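Local coordinates for ABC transporter substrate-binding protein (PDB 3LKV) that probably serves as the solute-binding component of an ABC transporter and holds phenylalanine between two lobes, with zinc ions bound elsewhere, at residues Val11-Ile16 and Leu44-Lys49; Glu68-Leu73 and Lys89-Val94; Glu135-Val140 and Ser194-Ala199. All coordinates share one frame; numbering follows the deposited sequence.

Contact 1. Residues Val11-Ile16 and Leu44-Lys49; sequences VAVSQI and LEFDYK. With ZN (zinc ion), chain C.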
loop_
_atom_site.group_PDB
_atom_site.type_symbol
_atom_site.label_atom_id
_atom_site.label_comp_id
_atom_site.label_asym_id
_atom_site.label_seq_id
_atom_site.Cartn_x
_atom_site.Cartn_y
_atom_site.Cartn_z
ATOM N N VAL A 11 -4.173 8.983 11.051
ATOM C CA VAL A 11 -2.979 8.491 11.713
ATOM C C VAL A 11 -1.796 8.815 10.797
ATOM O O VAL A 11 -1.780 8.389 9.637
ATOM C CB VAL A 11 -3.103 7.002 11.980
ATOM C CG1 VAL A 11 -1.807 6.427 12.602
ATOM C CG2 VAL A 11 -4.352 6.765 12.919
ATOM N N ALA A 12 -0.809 9.539 11.339
ATOM C CA ALA A 12 0.346 9.966 10.581
ATOM C C ALA A 12 1.594 9.327 11.181
ATOM O O ALA A 12 1.847 9.485 12.372
ATOM C CB ALA A 12 0.448 11.518 10.608
ATOM N N VAL A 13 2.336 8.631 10.336
ATOM C CA VAL A 13 3.413 7.778 10.726
ATOM C C VAL A 13 4.722 8.307 10.189
ATOM O O VAL A 13 4.873 8.476 8.977
ATOM C CB VAL A 13 3.241 6.356 10.185
ATOM C CG1 VAL A 13 4.392 5.484 10.688
ATOM C CG2 VAL A 13 1.872 5.759 10.582
ATOM N N SER A 14 5.649 8.599 11.087
ATOM C CA SER A 14 6.962 9.041 10.730
ATOM C C SER A 14 8.014 8.013 11.140
ATOM O O SER A 14 8.051 7.573 12.287
ATOM C CB SER A 14 7.226 10.314 11.488
ATOM O OG SER A 14 8.507 10.862 11.177
ATOM N N GLN A 15 8.928 7.711 10.224
ATOM C CA GLN A 15 9.882 6.605 10.366
ATOM C C GLN A 15 11.224 7.138 9.947
ATOM O O GLN A 15 11.328 7.779 8.886
ATOM C CB GLN A 15 9.442 5.492 9.415
ATOM C CG GLN A 15 10.132 4.253 9.586
ATOM C CD GLN A 15 9.590 3.155 8.665
ATOM O OE1 GLN A 15 8.406 2.916 8.633
ATOM N NE2 GLN A 15 10.471 2.478 7.965
ATOM N N ILE A 16 12.272 6.901 10.740
ATOM C CA ILE A 16 13.555 7.526 10.456
ATOM C C ILE A 16 14.125 7.108 9.088
ATOM O O ILE A 16 14.731 7.924 8.360
ATOM C CB ILE A 16 14.547 7.313 11.640
ATOM C CG1 ILE A 16 15.861 8.045 11.424
ATOM C CG2 ILE A 16 14.768 5.815 11.934
ATOM C CD1 ILE A 16 15.779 9.574 11.240
ATOM N N LEU A 44 -10.066 5.091 7.658
ATOM C CA LEU A 44 -8.705 5.311 8.151
ATOM C C LEU A 44 -7.929 5.982 7.042
ATOM O O LEU A 44 -7.921 5.473 5.938
ATOM C CB LEU A 44 -8.001 3.980 8.515
ATOM C CG LEU A 44 -6.518 4.102 8.852
ATOM C CD1 LEU A 44 -6.261 4.914 10.114
ATOM C CD2 LEU A 44 -5.876 2.673 8.965
ATOM N N GLU A 45 -7.313 7.116 7.347
ATOM C CA GLU A 45 -6.341 7.780 6.482
ATOM C C GLU A 45 -5.009 7.529 7.224
ATOM O O GLU A 45 -4.813 7.982 8.349
ATOM C CB GLU A 45 -6.631 9.287 6.344
ATOM C CG GLU A 45 -5.557 10.083 5.542
ATOM C CD GLU A 45 -5.761 11.623 5.584
ATOM O OE1 GLU A 45 -6.787 12.062 6.108
ATOM O OE2 GLU A 45 -4.911 12.409 5.058
ATOM N N PHE A 46 -4.118 6.815 6.571
ATOM C CA PHE A 46 -2.866 6.372 7.176
ATOM C C PHE A 46 -1.776 7.039 6.319
ATOM O O PHE A 46 -1.499 6.615 5.232
ATOM C CB PHE A 46 -2.840 4.850 7.069
ATOM C CG PHE A 46 -1.691 4.194 7.698
ATOM C CD1 PHE A 46 -1.726 3.818 9.016
ATOM C CD2 PHE A 46 -0.570 3.859 6.941
ATOM C CE1 PHE A 46 -0.665 3.121 9.596
ATOM C CE2 PHE A 46 0.507 3.165 7.521
ATOM C CZ PHE A 46 0.452 2.788 8.831
ATOM N N ASP A 47 -1.221 8.116 6.791
ATOM C CA ASP A 47 -0.171 8.820 6.052
ATOM C C ASP A 47 1.160 8.395 6.659
ATOM O O ASP A 47 1.256 8.137 7.850
ATOM C CB ASP A 47 -0.325 10.325 6.247
ATOM C CG ASP A 47 -1.567 10.883 5.570
ATOM O OD1 ASP A 47 -1.922 10.375 4.506
ATOM O OD2 ASP A 47 -2.171 11.852 6.075
ATOM N N TYR A 48 2.181 8.416 5.837
ATOM C CA TYR A 48 3.447 7.810 6.099
ATOM C C TYR A 48 4.545 8.667 5.438
ATOM O O TYR A 48 4.445 9.044 4.283
ATOM C CB TYR A 48 3.429 6.405 5.494
ATOM C CG TYR A 48 4.797 5.877 5.375
ATOM C CD1 TYR A 48 5.594 5.740 6.517
ATOM C CD2 TYR A 48 5.365 5.623 4.130
ATOM C CE1 TYR A 48 6.913 5.312 6.426
ATOM C CE2 TYR A 48 6.697 5.197 4.028
ATOM C CZ TYR A 48 7.452 5.061 5.182
ATOM O OH TYR A 48 8.759 4.607 5.091
ATOM N N LYS A 49 5.609 8.957 6.166
ATOM C CA LYS A 49 6.784 9.624 5.608
ATOM C C LYS A 49 8.051 8.992 6.202
ATOM O O LYS A 49 8.101 8.725 7.426
ATOM C CB LYS A 49 6.773 11.117 5.926
ATOM C CG LYS A 49 5.801 12.045 5.111
ATOM C CD LYS A 49 6.067 12.012 3.573
ATOM C CE LYS A 49 5.296 13.138 2.744
ATOM N NZ LYS A 49 5.800 14.500 3.193
HETATM ZN ZN ZN C . -3.213 11.794 4.185
#
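Glu45 sets CG anti to its backbone N and stays extended, whereas Asp47 turns CG beside its own (chi1 -69°), and so both carboxylates meet one zinc ion. Glu45 OE2 binds it at 2.0 Å; Asp47 grips it with both oxygens, OD1 at 1.9 Å and OD2 at 2.2 Å. Glu45 and Asp47 of the second subunit complete the site, which thus bridges two copies of the protein, and Lys10 NZ hydrogen-bonds to Glu45 OE2 and Asp47 OD2, probably easing the crowding of negative charge. Five backbone hydrogen bonds join the parallel strands. The straightest is Val11 N to Glu45 O (3.0 Å, 175°); Val13 N instead reaches Asp47 O from above the carbonyl plane. On the face away from Asp47, Val13, with CG1 anti to its N, lays CG2 over the Phe46 ring in a CH-pi contact, 3.7 Å from CZ. Gln15 CB meets the Tyr48 ring edge in plane; Arg26 holds Gln15 OE1 and Glu18 holds Tyr48 OH. Helix 20-35, the crossover of this beta-alpha-beta unit, covers Phe46 with Leu29 and Leu30, helix 55-66 covers Ser14 and Lys49, and strand 72-76 flanks 9-15 across from 44-50.

Contact 2. Residues Glu68-Leu73 and Lys89-Val94; sequences ENPDVL and KTIPIV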
loop_
_atom_site.group_PDB
_atom_site.type_symbol
_atom_site.label_atom_id
_atom_site.label_comp_id
_atom_site.label_asym_id
_atom_site.label_seq_id
_atom_site.Cartn_x
_atom_site.Cartn_y
_atom_site.Cartn_z
ATOM N N GLU A 68 -1.107 19.300 9.731
ATOM C CA GLU A 68 -2.240 18.637 9.103
ATOM C C GLU A 68 -3.230 18.068 10.158
ATOM O O GLU A 68 -4.120 17.287 9.816
ATOM C CB GLU A 68 -1.710 17.489 8.217
ATOM C CG GLU A 68 -0.917 17.944 7.009
ATOM C CD GLU A 68 -0.162 16.803 6.284
ATOM O OE1 GLU A 68 -0.208 15.596 6.697
ATOM O OE2 GLU A 68 0.501 17.129 5.281
ATOM N N ASN A 69 -3.070 18.430 11.424
ATOM C CA ASN A 69 -3.993 17.981 12.461
ATOM C C ASN A 69 -4.454 16.496 12.399
ATOM O O ASN A 69 -5.611 16.186 12.199
ATOM C CB ASN A 69 -5.165 18.940 12.481
ATOM C CG ASN A 69 -4.683 20.405 12.463
ATOM O OD1 ASN A 69 -3.883 20.820 13.309
ATOM N ND2 ASN A 69 -5.093 21.155 11.443
ATOM N N PRO A 70 -3.518 15.569 12.525
ATOM C CA PRO A 70 -3.937 14.176 12.577
ATOM C C PRO A 70 -4.488 13.874 13.965
ATOM O O PRO A 70 -4.199 14.607 14.892
ATOM C CB PRO A 70 -2.642 13.414 12.349
ATOM C CG PRO A 70 -1.589 14.329 13.002
ATOM C CD PRO A 70 -2.081 15.735 12.722
ATOM N N ASP A 71 -5.235 12.793 14.105
ATOM C CA ASP A 71 -5.762 12.363 15.413
ATOM C C ASP A 71 -4.630 11.766 16.241
ATOM O O ASP A 71 -4.582 11.917 17.481
ATOM C CB ASP A 71 -6.887 11.354 15.222
ATOM C CG ASP A 71 -8.082 11.931 14.423
ATOM O OD1 ASP A 71 -8.742 12.831 14.957
ATOM O OD2 ASP A 71 -8.384 11.529 13.258
ATOM N N VAL A 72 -3.722 11.042 15.589
ATOM C CA VAL A 72 -2.640 10.401 16.314
ATOM C C VAL A 72 -1.387 10.410 15.465
ATOM O O VAL A 72 -1.447 10.169 14.242
ATOM C CB VAL A 72 -2.962 8.895 16.721
ATOM C CG1 VAL A 72 -1.803 8.311 17.504
ATOM C CG2 VAL A 72 -4.241 8.826 17.560
ATOM N N LEU A 73 -0.274 10.720 16.110
ATOM C CA LEU A 73 1.028 10.689 15.450
ATOM C C LEU A 73 1.769 9.452 15.935
ATOM O O LEU A 73 1.696 9.133 17.119
ATOM C CB LEU A 73 1.829 11.930 15.773
ATOM C CG LEU A 73 1.332 13.254 15.228
ATOM C CD1 LEU A 73 1.817 14.392 16.176
ATOM C CD2 LEU A 73 1.863 13.452 13.805
ATOM N N LYS A 89 3.057 19.183 21.779
ATOM C CA LYS A 89 2.850 18.810 23.181
ATOM C C LYS A 89 1.430 18.328 23.508
ATOM O O LYS A 89 1.141 18.067 24.676
ATOM C CB LYS A 89 3.106 20.047 24.097
ATOM C CG LYS A 89 4.422 20.784 23.876
ATOM C CD LYS A 89 5.650 19.885 24.088
ATOM C CE LYS A 89 6.904 20.536 23.411
ATOM N NZ LYS A 89 8.072 19.642 23.517
ATOM N N THR A 90 0.558 18.250 22.518
ATOM C CA THR A 90 -0.868 18.035 22.729
ATOM C C THR A 90 -1.473 16.970 21.817
ATOM O O THR A 90 -2.426 16.274 22.181
ATOM C CB THR A 90 -1.619 19.309 22.399
ATOM O OG1 THR A 90 -1.170 19.757 21.119
ATOM C CG2 THR A 90 -1.309 20.421 23.425
ATOM N N ILE A 91 -1.013 16.887 20.579
ATOM C CA ILE A 91 -1.464 15.784 19.711
ATOM C C ILE A 91 -0.875 14.502 20.261
ATOM O O ILE A 91 0.310 14.413 20.518
ATOM C CB ILE A 91 -1.069 15.979 18.224
ATOM C CG1 ILE A 91 -1.572 17.367 17.732
ATOM C CG2 ILE A 91 -1.636 14.868 17.394
ATOM C CD1 ILE A 91 -1.231 17.607 16.256
ATOM N N PRO A 92 -1.715 13.489 20.498
ATOM C CA PRO A 92 -1.162 12.223 20.951
ATOM C C PRO A 92 -0.077 11.665 20.053
ATOM O O PRO A 92 -0.251 11.607 18.810
ATOM C CB PRO A 92 -2.389 11.292 20.953
ATOM C CG PRO A 92 -3.536 12.224 21.057
ATOM C CD PRO A 92 -3.160 13.375 20.209
ATOM N N ILE A 93 1.021 11.238 20.688
ATOM C CA ILE A 93 2.153 10.586 20.056
ATOM C C ILE A 93 2.281 9.188 20.646
ATOM O O ILE A 93 2.381 9.016 21.867
ATOM C CB ILE A 93 3.461 11.307 20.323
ATOM C CG1 ILE A 93 3.410 12.720 19.702
ATOM C CG2 ILE A 93 4.609 10.487 19.770
ATOM C CD1 ILE A 93 4.436 13.730 20.202
ATOM N N VAL A 94 2.288 8.196 19.774
ATOM C CA VAL A 94 2.586 6.826 20.162
ATOM C C VAL A 94 3.897 6.475 19.496
ATOM O O VAL A 94 3.985 6.430 18.274
ATOM C CB VAL A 94 1.554 5.873 19.633
ATOM C CG1 VAL A 94 1.972 4.454 19.989
ATOM C CG2 VAL A 94 0.136 6.259 20.203
#
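Leu73 O is gripped twice: Val94 N donates a nearly straight hydrogen bond to it (2.9 Å, 168°), and Ile93 CA adds a CA-H...O contact at 3.3 Å. The two segments belong to a beta-alpha-beta unit of the parallel sheet, in which strand 72-76, helix 78-87 and strand 93-98 follow one another, and the contact lies where the two strands begin. A second backbone bond, Leu73 N to Pro92 O (2.8 Å, 173°), runs nearly along the C=O axis, so Leu73 gives and takes one bond with residues on either side of its partner Ile93, as a parallel pair does. Ahead of the strands, Ile91 points toward the other segment and packs on Pro70 and Leu73. Its CG2, anti to the backbone N, rests 3.6 Å from Pro70 O and 3.7 Å from Leu73 CD1, while its CD1 touches Pro70 CD, the two side chains crossing at about a right angle. The ring of Pro92 comes up to a carbonyl of the other segment, with Pro92 CD 3.4 Å from Asp71 O. Asp71 OD2 accepts a hydrogen bond from Lys10 N. Leu73 and Ile93 share the face packed by Leu84 of helix 78-87. Val72, Pro92 and Val94 meet Ile257 of helix 243-258. On the side facing that helix Val72 CG1, anti to its own backbone N, touches Val94 CG2 at 3.9 Å.

Contact 3. Residues Glu135-Val140 and Ser194-Ala199; sequences EILPNV and SDVIYA. With ZN (zinc ion), chain E.
The flat group reaching across is the carboxylate of Asp195, with OD2 lying 3.9 Å from both CA and C of Val140; that oxygen accepts a hydrogen bond from Lys141 N, the next amide along the chain, which ties the carboxylate to the backbone just before strand 142-147. The chain leaves helix 126-136 at Leu137 and reverses in a type I beta turn, closed by Val140 N bonding to Leu137 O at 3.1 Å. The turn presents Leu137 and Val140 to Val196. Leu137 CD1 comes obliquely onto Val196, 3.8 Å from CB and 4.0 Å from CG2. Val196 holds CG1 in the crowded position between its backbone N and carbonyl carbon (chi1 56°), leaving CG2 anti to N, and its CG1 meets Val140 CG1 at 4.3 Å. Apolar contact thus carries the pairing. Ser194, two residues ahead of Val196, binds a zinc ion through its backbone O at 2.1 Å; two waters, Ala191 O and Thr221 OG1 supply the remaining ligands. The turn that follows helix 126-136 thus packs against Asp195 and Val196 at one end of the mixed sheet, in which strand 196-199 runs between strands 142-147 and 223-225, while Ile133 of helix 126-136 packs on both Val140 and Val196.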
loop_
_atom_site.group_PDB
_atom_site.type_symbol
_atom_site.label_atom_id
_atom_site.label_comp_id
_atom_site.label_asym_id
_atom_site.label_seq_id
_atom_site.Cartn_x
_atom_site.Cartn_y
_atom_site.Cartn_z
ATOM N N GLU A 135 28.532 -18.150 24.636
ATOM C CA GLU A 135 28.087 -19.529 24.478
ATOM C C GLU A 135 28.401 -20.090 23.091
ATOM O O GLU A 135 28.829 -21.243 22.957
ATOM C CB GLU A 135 26.573 -19.638 24.743
ATOM C CG GLU A 135 26.084 -21.077 24.918
ATOM C CD GLU A 135 24.546 -21.217 24.951
ATOM O OE1 GLU A 135 23.789 -20.222 25.015
ATOM O OE2 GLU A 135 24.092 -22.351 24.885
ATOM N N ILE A 136 28.164 -19.282 22.075
ATOM C CA ILE A 136 28.404 -19.658 20.690
ATOM C C ILE A 136 29.885 -19.670 20.374
ATOM O O ILE A 136 30.308 -20.452 19.558
ATOM C CB ILE A 136 27.718 -18.656 19.698
ATOM C CG1 ILE A 136 26.206 -18.856 19.682
ATOM C CG2 ILE A 136 28.269 -18.795 18.271
ATOM C CD1 ILE A 136 25.457 -17.702 19.051
ATOM N N LEU A 137 30.642 -18.789 21.036
ATOM C CA LEU A 137 32.051 -18.537 20.771
ATOM C C LEU A 137 32.771 -18.472 22.106
ATOM O O LEU A 137 33.053 -17.376 22.593
ATOM C CB LEU A 137 32.254 -17.179 20.081
ATOM C CG LEU A 137 31.705 -16.971 18.676
ATOM C CD1 LEU A 137 31.670 -15.495 18.339
ATOM C CD2 LEU A 137 32.580 -17.742 17.683
ATOM N N PRO A 138 33.114 -19.638 22.689
ATOM C CA PRO A 138 33.574 -19.658 24.089
ATOM C C PRO A 138 34.925 -19.009 24.320
ATOM O O PRO A 138 35.256 -18.693 25.447
ATOM C CB PRO A 138 33.617 -21.160 24.457
ATOM C CG PRO A 138 32.885 -21.885 23.297
ATOM C CD PRO A 138 33.116 -20.979 22.080
ATOM N N ASN A 139 35.702 -18.806 23.272
ATOM C CA ASN A 139 37.007 -18.140 23.407
ATOM C C ASN A 139 36.999 -16.643 23.087
ATOM O O ASN A 139 38.062 -16.057 22.902
ATOM C CB ASN A 139 38.035 -18.833 22.515
ATOM C CG ASN A 139 38.315 -20.263 22.956
ATOM O OD1 ASN A 139 38.106 -21.198 22.198
ATOM N ND2 ASN A 139 38.749 -20.430 24.193
ATOM N N VAL A 140 35.810 -16.011 23.054
ATOM C CA VAL A 140 35.733 -14.560 22.810
ATOM C C VAL A 140 36.471 -13.815 23.896
ATOM O O VAL A 140 36.250 -14.059 25.062
ATOM C CB VAL A 140 34.270 -14.048 22.756
ATOM C CG1 VAL A 140 34.233 -12.510 22.653
ATOM C CG2 VAL A 140 33.602 -14.634 21.574
ATOM N N SER A 194 38.614 -7.651 16.721
ATOM C CA SER A 194 37.434 -8.162 17.393
ATOM C C SER A 194 37.262 -9.624 17.138
ATOM O O SER A 194 37.518 -10.069 16.059
ATOM C CB SER A 194 36.208 -7.419 16.893
ATOM O OG SER A 194 36.379 -6.037 17.098
ATOM N N ASP A 195 36.818 -10.387 18.115
ATOM C CA ASP A 195 36.478 -11.785 17.836
ATOM C C ASP A 195 35.109 -11.888 17.243
ATOM O O ASP A 195 34.810 -12.867 16.588
ATOM C CB ASP A 195 36.592 -12.658 19.092
ATOM C CG ASP A 195 38.025 -12.687 19.652
ATOM O OD1 ASP A 195 38.912 -13.050 18.879
ATOM O OD2 ASP A 195 38.261 -12.320 20.831
ATOM N N VAL A 196 34.265 -10.879 17.457
ATOM C CA VAL A 196 32.905 -10.880 16.906
ATOM C C VAL A 196 32.427 -9.451 16.884
ATOM O O VAL A 196 32.842 -8.666 17.722
ATOM C CB VAL A 196 31.958 -11.762 17.745
ATOM C CG1 VAL A 196 31.949 -11.331 19.236
ATOM C CG2 VAL A 196 30.555 -11.794 17.150
ATOM N N ILE A 197 31.600 -9.094 15.913
ATOM C CA ILE A 197 30.997 -7.785 15.876
ATOM C C ILE A 197 29.547 -7.931 16.384
ATOM O O ILE A 197 28.789 -8.830 15.927
ATOM C CB ILE A 197 30.935 -7.239 14.471
ATOM C CG1 ILE A 197 32.323 -7.256 13.773
ATOM C CG2 ILE A 197 30.319 -5.876 14.495
ATOM C CD1 ILE A 197 33.294 -6.336 14.356
ATOM N N TYR A 198 29.190 -7.079 17.326
ATOM C CA TYR A 198 27.847 -6.997 17.823
ATOM C C TYR A 198 27.130 -5.943 17.016
ATOM O O TYR A 198 27.412 -4.763 17.121
ATOM C CB TYR A 198 27.854 -6.609 19.304
ATOM C CG TYR A 198 26.470 -6.435 19.946
ATOM C CD1 TYR A 198 25.514 -7.414 19.842
ATOM C CD2 TYR A 198 26.157 -5.308 20.689
ATOM C CE1 TYR A 198 24.292 -7.296 20.448
ATOM C CE2 TYR A 198 24.901 -5.174 21.323
ATOM C CZ TYR A 198 23.973 -6.171 21.195
ATOM O OH TYR A 198 22.728 -6.056 21.762
ATOM N N ALA A 199 26.195 -6.379 16.186
ATOM C CA ALA A 199 25.438 -5.455 15.363
ATOM C C ALA A 199 24.221 -5.043 16.222
ATOM O O ALA A 199 23.294 -5.817 16.409
ATOM C CB ALA A 199 25.000 -6.136 14.031
HETATM ZN ZN ZN E . 38.149 -10.417 14.032
HETATM O O HOH W 1 40.530 -11.097 14.050
HETATM O O HOH W 2 37.672 -12.676 14.181
#

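The three contacts follow in series along the chain. Contacts 1 and 2 lie in one lobe, their centres 11 Å apart, on a single parallel sheet in which strands 9-15 and 72-76 are neighbours. They touch directly: Ala12 CB packs on Pro70 CB and on Leu73 CD2. Contact 3 belongs to the other sheet, on the opposite side of the chain's centre, about 39 Å from contact 1 and 43 Å from contact 2, centre to centre. This two-lobed build, with phenylalanine bound between the lobes, fits a periplasmic binding protein. The zinc of contact 1 joins two subunits, whereas that of contact 3 is bound within its own lobe.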